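Local coordinates for protein mRNA-capping enzyme subunit alpha (Saccharomyces cerevisiae, PDB 3KYH) that transfers GMP from GTP to the 5'-diphosphate end of mRNA through a covalent enzyme-GMP intermediate, the second step of mRNA capping, at residues K43-Q49 / I96-N100; K249-E253 / S393-L399; V288-F292 / S333-W339; V296-D302 / L375-T380; F329-S333 / A364-L368. All blocks are in the same frame, centred on the assembly; numbering follows the deposited sequence.

Contact 1: K43-Q49 / I96-N100; sequences KTFPGSQ and IDREN
The aromatic ring of Phe-45 meets Ile-96 with its edge: the carbonyl oxygen Ile-96 O lies in the ring plane, 3.5 Å from Phe-45 CE1. One ring face carries the backbone nitrogen of Gly-47, from Phe-45's own segment, while the amide of Asn-100 comes to the rim with its plane turned 70° from the ring. With CG opposite the backbone nitrogen (chi1 -176°), the phenyl group is swung over the 96-100 turn, where Asp-97 O also approaches Phe-45 CE1 at 3.3 Å. Ring hydrogens carry a slight positive charge, so a phenyl edge suits the in-plane carbonyl of Ile-96. Beside it, Pro-46 CG packs on Ile-96 CD1 at 3.6 Å, a compact ring against a branched chain. Asn-100 lies against 43-46, its CB 3.3 Å from Lys-43 O and its OD1 3.2 Å from Pro-46 CD. An alanine in place of Asn-100 would remove the amide and probably leave a gap between Thr-44 and Pro-46. Arg-98, bent at its middle torsions, brings its guanidinium near the end of the Gln-49 side chain; its side chain is about 6 Å from that of Lys-72, which forms the GMP adduct. Asn-100 O is bonded to Lys-29. The absence of a cross-segment hydrogen bond is consistent with loops held mainly by apolar fit and by the phenyl edge against a carbonyl.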
# COMPACT_ATOMS: atom_id res chain seq x y z
N LYS C 43 -6.68 36.93 -9.71
CA LYS C 43 -5.41 36.55 -9.08
C LYS C 43 -4.53 37.72 -8.62
O LYS C 43 -4.45 37.98 -7.41
CB LYS C 43 -4.63 35.54 -9.94
CG LYS C 43 -3.94 36.08 -11.22
CD LYS C 43 -4.87 36.27 -12.43
CE LYS C 43 -4.05 36.43 -13.71
NZ LYS C 43 -4.83 36.06 -14.94
N THR C 44 -3.93 38.45 -9.57
CA THR C 44 -2.85 39.43 -9.30
C THR C 44 -3.18 40.50 -8.25
O THR C 44 -4.35 40.76 -7.97
CB THR C 44 -2.29 40.09 -10.59
OG1 THR C 44 -3.37 40.47 -11.46
CG2 THR C 44 -1.33 39.15 -11.32
N PHE C 45 -2.14 41.10 -7.66
CA PHE C 45 -2.32 42.15 -6.66
C PHE C 45 -2.90 43.40 -7.31
O PHE C 45 -2.29 43.94 -8.23
CB PHE C 45 -1.02 42.49 -5.92
CG PHE C 45 -1.19 43.50 -4.82
CD1 PHE C 45 -1.89 43.18 -3.65
CD2 PHE C 45 -0.58 44.76 -4.92
CE1 PHE C 45 -2.02 44.13 -2.61
CE2 PHE C 45 -0.70 45.72 -3.90
CZ PHE C 45 -1.44 45.42 -2.75
N PRO C 46 -4.09 43.82 -6.86
CA PRO C 46 -4.69 44.99 -7.47
C PRO C 46 -3.71 46.15 -7.42
O PRO C 46 -3.30 46.62 -8.47
CB PRO C 46 -5.93 45.26 -6.61
CG PRO C 46 -6.25 43.94 -6.03
CD PRO C 46 -4.91 43.34 -5.73
N GLY C 47 -3.25 46.50 -6.21
CA GLY C 47 -2.42 47.69 -5.99
C GLY C 47 -1.13 47.74 -6.78
O GLY C 47 -0.69 46.75 -7.36
N SER C 48 -0.53 48.93 -6.82
CA SER C 48 0.57 49.16 -7.75
C SER C 48 1.80 48.68 -7.05
O SER C 48 1.89 48.83 -5.84
CB SER C 48 0.70 50.65 -8.08
OG SER C 48 1.28 50.81 -9.37
N GLN C 49 2.71 48.08 -7.83
CA GLN C 49 3.98 47.52 -7.33
C GLN C 49 5.20 48.20 -7.97
O GLN C 49 5.39 48.13 -9.19
CB GLN C 49 4.04 46.00 -7.52
CG GLN C 49 3.40 45.19 -6.40
CD GLN C 49 4.29 45.02 -5.16
OE1 GLN C 49 4.78 43.93 -4.87
NE2 GLN C 49 4.47 46.11 -4.40
N ILE C 96 -6.76 43.53 1.68
CA ILE C 96 -6.11 42.73 0.63
C ILE C 96 -4.57 42.69 0.70
O ILE C 96 -3.88 43.66 0.32
CB ILE C 96 -6.68 43.10 -0.79
CG1 ILE C 96 -6.17 44.46 -1.28
CG2 ILE C 96 -8.22 43.12 -0.77
CD1 ILE C 96 -6.77 44.94 -2.59
N ASP C 97 -4.03 41.57 1.21
CA ASP C 97 -2.58 41.37 1.41
C ASP C 97 -1.79 41.12 0.12
O ASP C 97 -2.35 41.30 -0.95
CB ASP C 97 -2.27 40.35 2.54
CG ASP C 97 -2.88 38.98 2.28
OD1 ASP C 97 -2.61 37.99 3.02
OD2 ASP C 97 -3.64 38.87 1.31
N ARG C 98 -0.51 40.75 0.22
CA ARG C 98 0.44 40.66 -0.92
C ARG C 98 0.05 39.54 -1.90
O ARG C 98 0.02 39.71 -3.14
CB ARG C 98 1.88 40.48 -0.40
CG ARG C 98 3.02 40.70 -1.43
CD ARG C 98 3.51 42.15 -1.49
NE ARG C 98 4.43 42.46 -0.40
CZ ARG C 98 5.04 43.63 -0.22
NH1 ARG C 98 4.85 44.64 -1.07
NH2 ARG C 98 5.87 43.79 0.81
N GLU C 99 -0.22 38.38 -1.33
CA GLU C 99 -0.99 37.37 -2.02
C GLU C 99 -2.44 37.89 -1.86
O GLU C 99 -2.77 38.45 -0.82
CB GLU C 99 -0.76 36.01 -1.33
CG GLU C 99 -1.44 34.82 -1.99
CD GLU C 99 -1.00 34.59 -3.41
OE1 GLU C 99 0.18 34.24 -3.61
OE2 GLU C 99 -1.83 34.76 -4.33
N ASN C 100 -3.25 37.80 -2.92
CA ASN C 100 -4.63 38.34 -2.88
C ASN C 100 -5.58 37.58 -1.95
O ASN C 100 -6.27 36.63 -2.37
CB ASN C 100 -5.22 38.46 -4.28
CG ASN C 100 -5.16 39.86 -4.81
OD1 ASN C 100 -6.19 40.54 -4.97
ND2 ASN C 100 -3.95 40.33 -5.07

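Contact 2: K249-E253 / S393-L399; sequences KWKPE and SVSLEDL
Trp-250 leans across to the 393-399 segment, and its indole can be followed outward from CB. CG stands opposite the backbone nitrogen (chi1 -162°), which carries the ring system toward the turn at Val-394 and the start of the next helix. Trp-250 CD1 packs on Leu-399 CD1 at 3.7 Å. The next atom, Trp-250 NE1, gives a weak hydrogen bond to Val-394 O (3.4 Å, 131° at the hydrogen), a use of the indole N-H that no phenyl ring could match. Further out, CZ2 lies beside Val-394 O and passes Leu-396 N, and Trp-250 CH2 at the far rim lies 4.3 Å from Leu-396 CD1, which sits over one face. Tryptophan suits the place because it spans both leucines while still offering a donor. Next to it, Glu-253 CB rests 3.4 Å from Ser-393 OG, whose hydroxyl is bonded to Ser-389 O. Ser-395 OG weakly caps the helix by accepting from Asp-398 N. Leu-396 and Leu-399 also touch helix 212-219, so the start of this short helix packs against the catalytic domain. The KWKP sequence here matches motif V of covalent nucleotidyltransferases, and its tryptophan, about 7 Å from the Lys-72 side chain, joins the nucleotidyltransferase domain to the chain returning from the OB-fold domain.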
# COMPACT_ATOMS: atom_id res chain seq x y z
N LYS C 249 11.13 52.56 -6.05
CA LYS C 249 11.55 52.22 -4.68
C LYS C 249 13.06 52.29 -4.40
O LYS C 249 13.85 51.53 -4.97
CB LYS C 249 10.98 50.88 -4.20
CG LYS C 249 11.45 49.61 -4.93
CD LYS C 249 10.80 48.34 -4.33
CE LYS C 249 11.18 47.13 -5.20
NZ LYS C 249 10.68 45.79 -4.78
N TRP C 250 13.42 53.22 -3.52
CA TRP C 250 14.80 53.43 -3.06
C TRP C 250 15.08 52.52 -1.86
O TRP C 250 14.25 52.41 -0.96
CB TRP C 250 15.03 54.89 -2.64
CG TRP C 250 16.47 55.24 -2.59
CD1 TRP C 250 17.21 55.75 -3.62
CD2 TRP C 250 17.40 55.01 -1.51
NE1 TRP C 250 18.52 55.88 -3.25
CE2 TRP C 250 18.67 55.43 -1.96
CE3 TRP C 250 17.27 54.52 -0.21
CZ2 TRP C 250 19.81 55.37 -1.16
CZ3 TRP C 250 18.41 54.45 0.60
CH2 TRP C 250 19.66 54.87 0.12
N LYS C 251 16.25 51.88 -1.89
CA LYS C 251 16.83 51.16 -0.73
C LYS C 251 18.34 51.43 -0.53
O LYS C 251 18.97 52.01 -1.43
CB LYS C 251 16.51 49.66 -0.77
CG LYS C 251 17.12 48.86 -1.91
CD LYS C 251 16.10 47.91 -2.50
CE LYS C 251 15.22 48.65 -3.52
NZ LYS C 251 14.48 47.70 -4.42
N PRO C 252 18.90 51.16 0.68
CA PRO C 252 20.35 51.33 0.84
C PRO C 252 21.16 50.48 -0.14
O PRO C 252 20.81 49.31 -0.36
CB PRO C 252 20.63 50.85 2.28
CG PRO C 252 19.30 50.71 2.96
CD PRO C 252 18.23 51.18 1.99
N GLU C 253 22.20 51.07 -0.75
CA GLU C 253 23.22 50.33 -1.51
C GLU C 253 23.74 49.16 -0.70
O GLU C 253 24.17 48.15 -1.25
CB GLU C 253 24.41 51.23 -1.90
CG GLU C 253 24.85 52.29 -0.85
CD GLU C 253 23.99 53.55 -0.90
OE1 GLU C 253 23.34 53.90 0.12
OE2 GLU C 253 23.93 54.15 -1.99
N SER C 393 22.39 51.50 -7.49
CA SER C 393 22.51 52.40 -6.34
C SER C 393 23.87 53.12 -6.45
O SER C 393 24.86 52.41 -6.71
CB SER C 393 22.59 51.53 -5.09
OG SER C 393 23.69 50.60 -5.18
N VAL C 394 24.02 54.44 -6.27
CA VAL C 394 23.11 55.58 -5.98
C VAL C 394 22.90 55.92 -4.50
O VAL C 394 21.84 55.72 -3.92
CB VAL C 394 21.88 55.84 -6.95
CG1 VAL C 394 21.64 57.36 -7.08
CG2 VAL C 394 22.10 55.32 -8.36
N SER C 395 23.95 56.50 -3.92
CA SER C 395 23.98 56.93 -2.52
C SER C 395 22.94 57.98 -2.23
O SER C 395 22.40 58.56 -3.17
CB SER C 395 25.38 57.45 -2.15
OG SER C 395 25.32 58.70 -1.48
N LEU C 396 22.68 58.22 -0.94
CA LEU C 396 21.76 59.27 -0.51
C LEU C 396 22.15 60.63 -1.10
O LEU C 396 21.37 61.18 -1.89
CB LEU C 396 21.61 59.30 1.00
CG LEU C 396 20.27 59.73 1.60
CD1 LEU C 396 19.04 59.00 1.02
CD2 LEU C 396 20.33 59.58 3.12
N GLU C 397 23.36 61.12 -0.79
CA GLU C 397 23.97 62.30 -1.46
C GLU C 397 23.85 62.22 -2.99
O GLU C 397 23.43 63.21 -3.62
CB GLU C 397 25.43 62.55 -1.03
CG GLU C 397 25.67 63.46 0.21
CD GLU C 397 25.69 64.99 -0.08
OE1 GLU C 397 25.79 65.45 -1.25
OE2 GLU C 397 25.62 65.77 0.90
N ASP C 398 24.12 61.04 -3.57
CA ASP C 398 23.93 60.78 -5.02
C ASP C 398 22.49 60.98 -5.55
O ASP C 398 22.18 60.66 -6.71
CB ASP C 398 24.48 59.39 -5.43
CG ASP C 398 25.92 59.43 -5.94
OD1 ASP C 398 26.43 60.52 -6.29
OD2 ASP C 398 26.55 58.33 -6.02
N LEU C 399 21.61 61.48 -4.67
CA LEU C 399 20.31 62.04 -5.05
C LEU C 399 20.26 63.48 -4.57
O LEU C 399 19.80 64.35 -5.31
CB LEU C 399 19.12 61.30 -4.42
CG LEU C 399 18.91 59.79 -4.50
CD1 LEU C 399 17.59 59.39 -3.82
CD2 LEU C 399 18.92 59.40 -5.93

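Contact 3: V288-F292 / S333-W339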
# COMPACT_ATOMS: atom_id res chain seq x y z
N VAL C 288 49.06 33.89 11.00
CA VAL C 288 48.55 35.22 10.58
C VAL C 288 47.78 35.11 9.24
O VAL C 288 48.24 34.39 8.34
CB VAL C 288 49.66 36.32 10.52
CG1 VAL C 288 49.06 37.69 10.83
CG2 VAL C 288 50.79 36.07 11.51
N LYS C 289 46.66 35.85 9.13
CA LYS C 289 45.62 35.71 8.06
C LYS C 289 45.97 35.21 6.65
O LYS C 289 47.01 35.58 6.09
CB LYS C 289 44.61 36.88 8.00
CG LYS C 289 45.14 38.31 7.80
CD LYS C 289 44.10 39.35 8.25
CE LYS C 289 44.74 40.59 8.87
NZ LYS C 289 45.59 40.36 10.10
N PRO C 290 45.11 34.34 6.09
CA PRO C 290 45.28 33.85 4.72
C PRO C 290 44.13 34.21 3.76
O PRO C 290 43.36 35.13 4.05
CB PRO C 290 45.41 32.35 4.92
CG PRO C 290 44.83 32.07 6.33
CD PRO C 290 44.31 33.38 6.86
N VAL C 291 44.03 33.54 2.61
CA VAL C 291 43.06 33.94 1.57
C VAL C 291 41.69 33.33 1.86
O VAL C 291 41.61 32.13 2.13
CB VAL C 291 43.48 33.54 0.12
CG1 VAL C 291 42.97 34.55 -0.88
CG2 VAL C 291 44.99 33.37 -0.04
N PHE C 292 40.63 34.16 1.78
CA PHE C 292 39.23 33.74 1.99
C PHE C 292 38.30 33.98 0.80
O PHE C 292 37.60 34.99 0.72
CB PHE C 292 38.60 34.16 3.34
CG PHE C 292 39.09 35.48 3.92
CD1 PHE C 292 40.40 35.61 4.41
CD2 PHE C 292 38.20 36.53 4.13
CE1 PHE C 292 40.83 36.81 5.00
CE2 PHE C 292 38.61 37.72 4.73
CZ PHE C 292 39.94 37.86 5.15
N SER C 333 37.62 40.85 3.23
CA SER C 333 38.43 41.94 3.81
C SER C 333 38.30 42.00 5.33
O SER C 333 37.30 42.47 5.89
CB SER C 333 38.13 43.33 3.19
OG SER C 333 36.74 43.61 3.14
N VAL C 334 39.35 41.51 5.98
CA VAL C 334 39.38 41.47 7.43
C VAL C 334 40.51 42.36 7.94
O VAL C 334 41.69 42.03 7.81
CB VAL C 334 39.40 40.00 7.94
CG1 VAL C 334 39.75 39.91 9.42
CG2 VAL C 334 38.04 39.37 7.69
N SER C 335 40.10 43.52 8.46
CA SER C 335 40.99 44.53 9.05
C SER C 335 41.66 44.05 10.34
O SER C 335 41.34 42.96 10.85
CB SER C 335 40.25 45.89 9.21
OG SER C 335 39.39 45.97 10.34
N ASP C 336 42.60 44.84 10.86
CA ASP C 336 43.47 44.41 11.98
C ASP C 336 42.90 44.41 13.41
O ASP C 336 43.54 43.85 14.33
CB ASP C 336 44.84 45.08 11.92
CG ASP C 336 45.93 44.18 11.35
OD1 ASP C 336 47.11 44.61 11.35
OD2 ASP C 336 45.62 43.03 10.92
N GLU C 337 41.77 45.09 13.60
CA GLU C 337 41.02 45.06 14.86
C GLU C 337 39.82 44.16 14.61
O GLU C 337 39.00 43.91 15.51
CB GLU C 337 40.56 46.47 15.24
CG GLU C 337 40.50 46.72 16.75
CD GLU C 337 39.45 47.74 17.18
OE1 GLU C 337 39.21 47.83 18.40
OE2 GLU C 337 38.85 48.45 16.35
N GLU C 338 39.73 43.70 13.36
CA GLU C 338 38.71 42.76 12.89
C GLU C 338 39.25 41.34 12.78
O GLU C 338 38.47 40.39 12.64
CB GLU C 338 38.13 43.22 11.54
CG GLU C 338 37.15 44.39 11.65
CD GLU C 338 36.63 44.87 10.31
OE1 GLU C 338 36.80 44.16 9.28
OE2 GLU C 338 36.05 45.98 10.29
N TRP C 339 40.57 41.18 12.83
CA TRP C 339 41.15 39.84 12.81
C TRP C 339 41.15 39.26 14.21
O TRP C 339 40.69 38.12 14.41
CB TRP C 339 42.55 39.85 12.18
CG TRP C 339 43.18 38.48 11.99
CD1 TRP C 339 44.43 38.11 12.39
CD2 TRP C 339 42.60 37.33 11.35
NE1 TRP C 339 44.68 36.81 12.03
CE2 TRP C 339 43.57 36.30 11.39
CE3 TRP C 339 41.37 37.06 10.74
CZ2 TRP C 339 43.35 35.02 10.85
CZ3 TRP C 339 41.15 35.79 10.18
CH2 TRP C 339 42.13 34.79 10.25
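Lys-289 NZ donates to Asp-336 OD2 at 2.8 Å, a hydrogen-bonded salt bridge in which the ammonium approaches nearly in line with the CG-OD2 bond. The lysine reaches it through a chain bent near its end, at chi3 and chi4, and on the way it slides past Trp-339 in the opposite direction. Lys-289 CB lies over the indole face, 3.7 Å from the centroid of the Trp-339 six-membered ring and 16° off the normal, a CH-pi contact. Lys-289 NZ ends 3.4 Å from Trp-339 CD1, and Lys-289 CE passes 3.5 Å from Val-334 O. A long aliphatic chain with a charged end thus suits a place that offers first an aromatic face and then a carboxylate. Both segments belong to the C-terminal OB-fold domain, where 288-292 leads into strand 293-297, while the loop 333-339 links strand 326-331 to helix 339-344. Closer to the sheet, Phe-292 and Val-334 cross at about a right angle, with Phe-292 CE2 3.4 Å from Val-334 CG2. The valine presents this methyl from a compact, branched side chain that fits beside the large ring, and Phe-292 also packs on Leu-264 and Leu-332. Trp-339 meets an aromatic side chain of another protein chain, their planes inclined at about 45°.

Contact 4: V296-D302 / L375-T380; sequences VWQGGAD and LNGNHT
The amide of Asn-376 lies over one face of the Trp-297 indole, the planes 24° apart, and Asn-376 ND2 sits 3.1 Å above the Trp-297 ring plane, over its centre. A CH-pi contact adds to this, Asn-376 CB standing 4.2 Å from the centroid of the Trp-297 five-membered ring and 26° off the normal. The small planar amide of asparagine suits such a broad aromatic surface.

Among polar approaches, Asn-376 OD1 lies 2.8 Å from Trp-297 NE1, but over the face, where the angle is too poor for a hydrogen bond. Asp-302 turns its carboxylate steeply against the same amide, Asp-302 OD1 being 3.0 Å from Asn-376 ND2. A nearly straight CA-H...O contact, 170° at the hydrogen, runs from His-379 CA to Trp-297 O at 3.1 Å.

The remaining touches are packing. His-379 CG lies opposite its backbone nitrogen, which lays the imidazole beside Gln-298. Val-296 CG2 meets Thr-380 OG1 at 3.5 Å, and Leu-375 slides past Asp-302, Leu-375 CD2 3.3 Å from Asp-302 OD1. Gly-299 adopts a positive phi, which favours glycine in the turn beyond the strand.

In the fold, Val-296 is backbone-bonded to Arg-327 of the adjacent strand, and Trp-297 also packs on Tyr-326. Another protein chain lays its backbone on Trp-297 and Leu-375. The contact thereby joins the end of strand 293-297 and the start of helix 302-309 to the loop that enters helix 380-392.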
# COMPACT_ATOMS: atom_id res chain seq x y z
N VAL C 296 29.86 30.23 -4.89
CA VAL C 296 28.40 30.23 -5.08
C VAL C 296 27.85 28.92 -5.66
O VAL C 296 28.24 28.49 -6.75
CB VAL C 296 27.92 31.43 -5.94
CG1 VAL C 296 28.27 32.77 -5.26
CG2 VAL C 296 28.48 31.37 -7.38
N TRP C 297 26.90 28.32 -4.94
CA TRP C 297 26.41 26.99 -5.30
C TRP C 297 25.55 26.96 -6.56
O TRP C 297 24.62 27.75 -6.71
CB TRP C 297 25.79 26.24 -4.10
CG TRP C 297 24.30 26.35 -3.93
CD1 TRP C 297 23.59 27.44 -3.49
CD2 TRP C 297 23.32 25.31 -4.15
NE1 TRP C 297 22.25 27.15 -3.44
CE2 TRP C 297 22.05 25.86 -3.84
CE3 TRP C 297 23.40 23.98 -4.59
CZ2 TRP C 297 20.86 25.12 -3.97
CZ3 TRP C 297 22.22 23.24 -4.69
CH2 TRP C 297 20.97 23.82 -4.39
N GLN C 298 25.92 26.07 -7.48
CA GLN C 298 25.23 25.88 -8.76
C GLN C 298 24.71 24.44 -8.84
O GLN C 298 25.35 23.51 -8.33
CB GLN C 298 26.21 26.17 -9.90
CG GLN C 298 25.58 26.63 -11.21
CD GLN C 298 26.56 26.61 -12.39
OE1 GLN C 298 27.33 25.66 -12.56
NE2 GLN C 298 26.50 27.65 -13.23
N GLY C 299 23.56 24.27 -9.49
CA GLY C 299 22.95 22.95 -9.67
C GLY C 299 22.38 22.37 -8.39
O GLY C 299 21.49 22.96 -7.78
N GLY C 300 22.91 21.21 -7.99
CA GLY C 300 22.47 20.48 -6.79
C GLY C 300 23.52 19.50 -6.29
O GLY C 300 23.26 18.30 -6.18
N ALA C 301 24.70 20.03 -5.97
CA ALA C 301 25.84 19.20 -5.57
C ALA C 301 26.36 19.47 -4.15
O ALA C 301 27.19 18.70 -3.65
CB ALA C 301 26.96 19.30 -6.61
N ASP C 302 25.85 20.52 -3.52
CA ASP C 302 26.21 20.93 -2.16
C ASP C 302 25.91 19.90 -1.06
O ASP C 302 26.77 19.61 -0.22
CB ASP C 302 25.59 22.30 -1.84
CG ASP C 302 25.21 22.46 -0.37
OD1 ASP C 302 24.06 22.10 -0.03
OD2 ASP C 302 26.03 22.99 0.42
N LEU C 375 21.92 26.93 4.86
CA LEU C 375 22.80 25.90 4.32
C LEU C 375 23.99 26.43 3.48
O LEU C 375 25.12 26.47 3.99
CB LEU C 375 21.99 24.82 3.59
CG LEU C 375 22.67 23.90 2.58
CD1 LEU C 375 23.82 23.17 3.21
CD2 LEU C 375 21.64 22.93 2.00
N ASN C 376 23.74 26.80 2.22
CA ASN C 376 24.82 27.24 1.33
C ASN C 376 24.87 28.74 1.16
O ASN C 376 24.70 29.45 2.16
CB ASN C 376 24.90 26.46 -0.00
CG ASN C 376 23.54 26.08 -0.58
OD1 ASN C 376 22.63 26.90 -0.67
ND2 ASN C 376 23.42 24.84 -1.02
N GLY C 377 25.09 29.21 -0.06
CA GLY C 377 25.27 30.64 -0.36
C GLY C 377 24.18 31.28 -1.21
O GLY C 377 23.60 32.29 -0.80
N ASN C 378 23.95 30.73 -2.40
CA ASN C 378 22.89 31.14 -3.34
C ASN C 378 23.24 30.84 -4.78
O ASN C 378 24.40 31.02 -5.19
CB ASN C 378 22.49 32.62 -3.24
CG ASN C 378 21.21 32.83 -2.45
OD1 ASN C 378 21.22 33.57 -1.46
ND2 ASN C 378 20.12 32.19 -2.87
N HIS C 379 22.23 30.40 -5.52
CA HIS C 379 22.38 29.94 -6.90
C HIS C 379 22.94 31.04 -7.78
O HIS C 379 22.51 32.20 -7.68
CB HIS C 379 21.06 29.37 -7.43
CG HIS C 379 21.16 28.79 -8.82
ND1 HIS C 379 20.08 28.77 -9.68
CD2 HIS C 379 22.20 28.25 -9.49
CE1 HIS C 379 20.45 28.22 -10.82
NE2 HIS C 379 21.73 27.90 -10.74
N THR C 380 23.94 30.68 -8.60
CA THR C 380 24.69 31.60 -9.47
C THR C 380 23.75 32.64 -10.09
O THR C 380 23.90 33.83 -9.82
CB THR C 380 25.54 30.82 -10.54
OG1 THR C 380 26.49 29.96 -9.87
CG2 THR C 380 26.31 31.77 -11.48

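Contact 5: F329-S333 / A364-L368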
# COMPACT_ATOMS: atom_id res chain seq x y z
N PHE C 329 34.13 34.14 -6.90
CA PHE C 329 34.62 35.40 -7.47
C PHE C 329 35.39 36.36 -6.57
O PHE C 329 36.39 36.94 -7.00
CB PHE C 329 33.70 36.16 -8.44
CG PHE C 329 32.26 35.74 -8.47
CD1 PHE C 329 31.27 36.69 -8.18
CD2 PHE C 329 31.88 34.50 -8.97
CE1 PHE C 329 29.92 36.37 -8.29
CE2 PHE C 329 30.54 34.17 -9.10
CZ PHE C 329 29.56 35.10 -8.76
N ALA C 330 34.96 36.54 -5.33
CA ALA C 330 35.57 37.62 -4.57
C ALA C 330 36.40 37.21 -3.36
O ALA C 330 36.27 36.09 -2.84
CB ALA C 330 34.56 38.70 -4.20
N GLU C 331 37.31 38.11 -3.01
CA GLU C 331 38.04 38.09 -1.74
C GLU C 331 37.36 39.08 -0.78
O GLU C 331 36.88 40.15 -1.21
CB GLU C 331 39.52 38.44 -1.98
CG GLU C 331 40.49 37.28 -2.43
CD GLU C 331 39.92 36.22 -3.40
OE1 GLU C 331 40.49 36.02 -4.50
OE2 GLU C 331 38.94 35.54 -3.05
N LEU C 332 37.23 38.67 0.48
CA LEU C 332 36.55 39.50 1.48
C LEU C 332 37.45 40.65 1.93
O LEU C 332 37.97 41.35 1.08
CB LEU C 332 36.02 38.64 2.64
CG LEU C 332 34.98 39.26 3.60
CD1 LEU C 332 33.59 39.25 2.97
CD2 LEU C 332 34.97 38.57 4.97
N SER C 333 37.62 40.85 3.23
CA SER C 333 38.43 41.94 3.81
C SER C 333 38.30 42.00 5.33
O SER C 333 37.30 42.47 5.89
CB SER C 333 38.13 43.33 3.19
OG SER C 333 36.74 43.61 3.14
N ALA C 364 35.30 47.07 -2.14
CA ALA C 364 35.30 45.74 -1.52
C ALA C 364 34.03 45.62 -0.69
O ALA C 364 33.22 46.55 -0.65
CB ALA C 364 36.54 45.57 -0.64
N TRP C 365 33.88 44.49 0.01
CA TRP C 365 32.70 44.24 0.83
C TRP C 365 32.86 43.69 2.25
O TRP C 365 33.00 42.48 2.43
CB TRP C 365 31.62 43.46 0.07
CG TRP C 365 32.02 42.43 -0.96
CD1 TRP C 365 33.17 41.71 -1.03
CD2 TRP C 365 31.17 41.94 -2.02
NE1 TRP C 365 33.12 40.85 -2.11
CE2 TRP C 365 31.90 40.94 -2.70
CE3 TRP C 365 29.88 42.27 -2.46
CZ2 TRP C 365 31.38 40.27 -3.82
CZ3 TRP C 365 29.35 41.58 -3.55
CH2 TRP C 365 30.10 40.59 -4.23
N GLU C 366 32.76 44.59 3.23
CA GLU C 366 32.65 44.24 4.66
C GLU C 366 31.32 43.57 5.01
O GLU C 366 30.25 44.07 4.63
CB GLU C 366 32.78 45.44 5.60
CG GLU C 366 34.06 46.22 5.51
CD GLU C 366 33.93 47.38 4.58
OE1 GLU C 366 33.98 47.15 3.36
OE2 GLU C 366 33.77 48.52 5.07
N MET C 367 31.45 42.50 5.78
CA MET C 367 30.34 41.70 6.32
C MET C 367 29.81 42.21 7.68
O MET C 367 30.56 42.84 8.44
CB MET C 367 30.77 40.24 6.41
CG MET C 367 31.86 39.96 7.45
SD MET C 367 31.15 39.00 8.79
CE MET C 367 32.50 39.04 9.96
N LEU C 368 28.55 41.92 7.97
CA LEU C 368 27.89 42.48 9.15
C LEU C 368 27.07 41.46 9.97
O LEU C 368 26.34 41.84 10.90
CB LEU C 368 27.12 43.78 8.81
CG LEU C 368 26.32 44.11 7.53
CD1 LEU C 368 26.16 45.64 7.42
CD2 LEU C 368 26.95 43.64 6.24
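Trp-365 turns the edge of its indole toward Ala-330, so that the methyl lies in the ring plane instead of over a face. Ala-330 CB is 3.3 Å from Trp-365 NE1 and 3.6 Å from Trp-365 CZ2, nestling against the rim where the two rings join. Glu-331 O is near the same plane, 3.9 Å from Trp-365 NE1. Alanine suits the position because a single methyl is small enough to fit at the indole edge. The Trp-365 ring also meets Phe-260 edge-to-face. A serine in place of Trp-365 would remove the indole and is likely to open a gap beside Ala-330 and leave Phe-260 without its aromatic partner.

Both segments lie in the C-terminal OB-fold domain. Strands 326-331 and 367-370 are the outermost of its five-stranded antiparallel sheet, yet the end of 326-331 and the residues after it meet the chain leading into 367-370, consistent with the curling of an OB-fold barrel. The touching parts run 70° apart, and no hydrogen bond joins them.

Leu-332 carries the contact across this divide. Its CG lies opposite the backbone nitrogen (chi1 -164°), sending the forked end over the 364-368 backbone: Leu-332 CD1 comes to 3.3 Å from Trp-365 O, while Leu-332 CD2 packs on Met-367 CG at 4.2 Å. A branched leucine can thus touch both. Met-367 and Leu-332 both rest on Cys-356 of strand 352-356. Glu-331 forms a salt bridge with Lys-328.

From the N terminus, contact 1 closes a loop of 46 intervening residues within the catalytic domain before contact 2 opens. Contact 2 spans 139 residues, bringing the chain that has passed through the OB-fold domain back to the catalytic domain, and the other three contacts nest within that loop. Inside it, contact 3 crosses both contact 4 and contact 5, while contact 5 is nested in contact 4. Contacts 3 and 5 share Ser-333 and touch through Phe-292 and Leu-332; contacts 4 and 5 meet through Val-296 and Phe-329 on neighbouring strands. Together these three tie the ends of the OB-fold strands to their connecting loops. Contacts 1 and 2 approach to about 6 Å between nearest atoms.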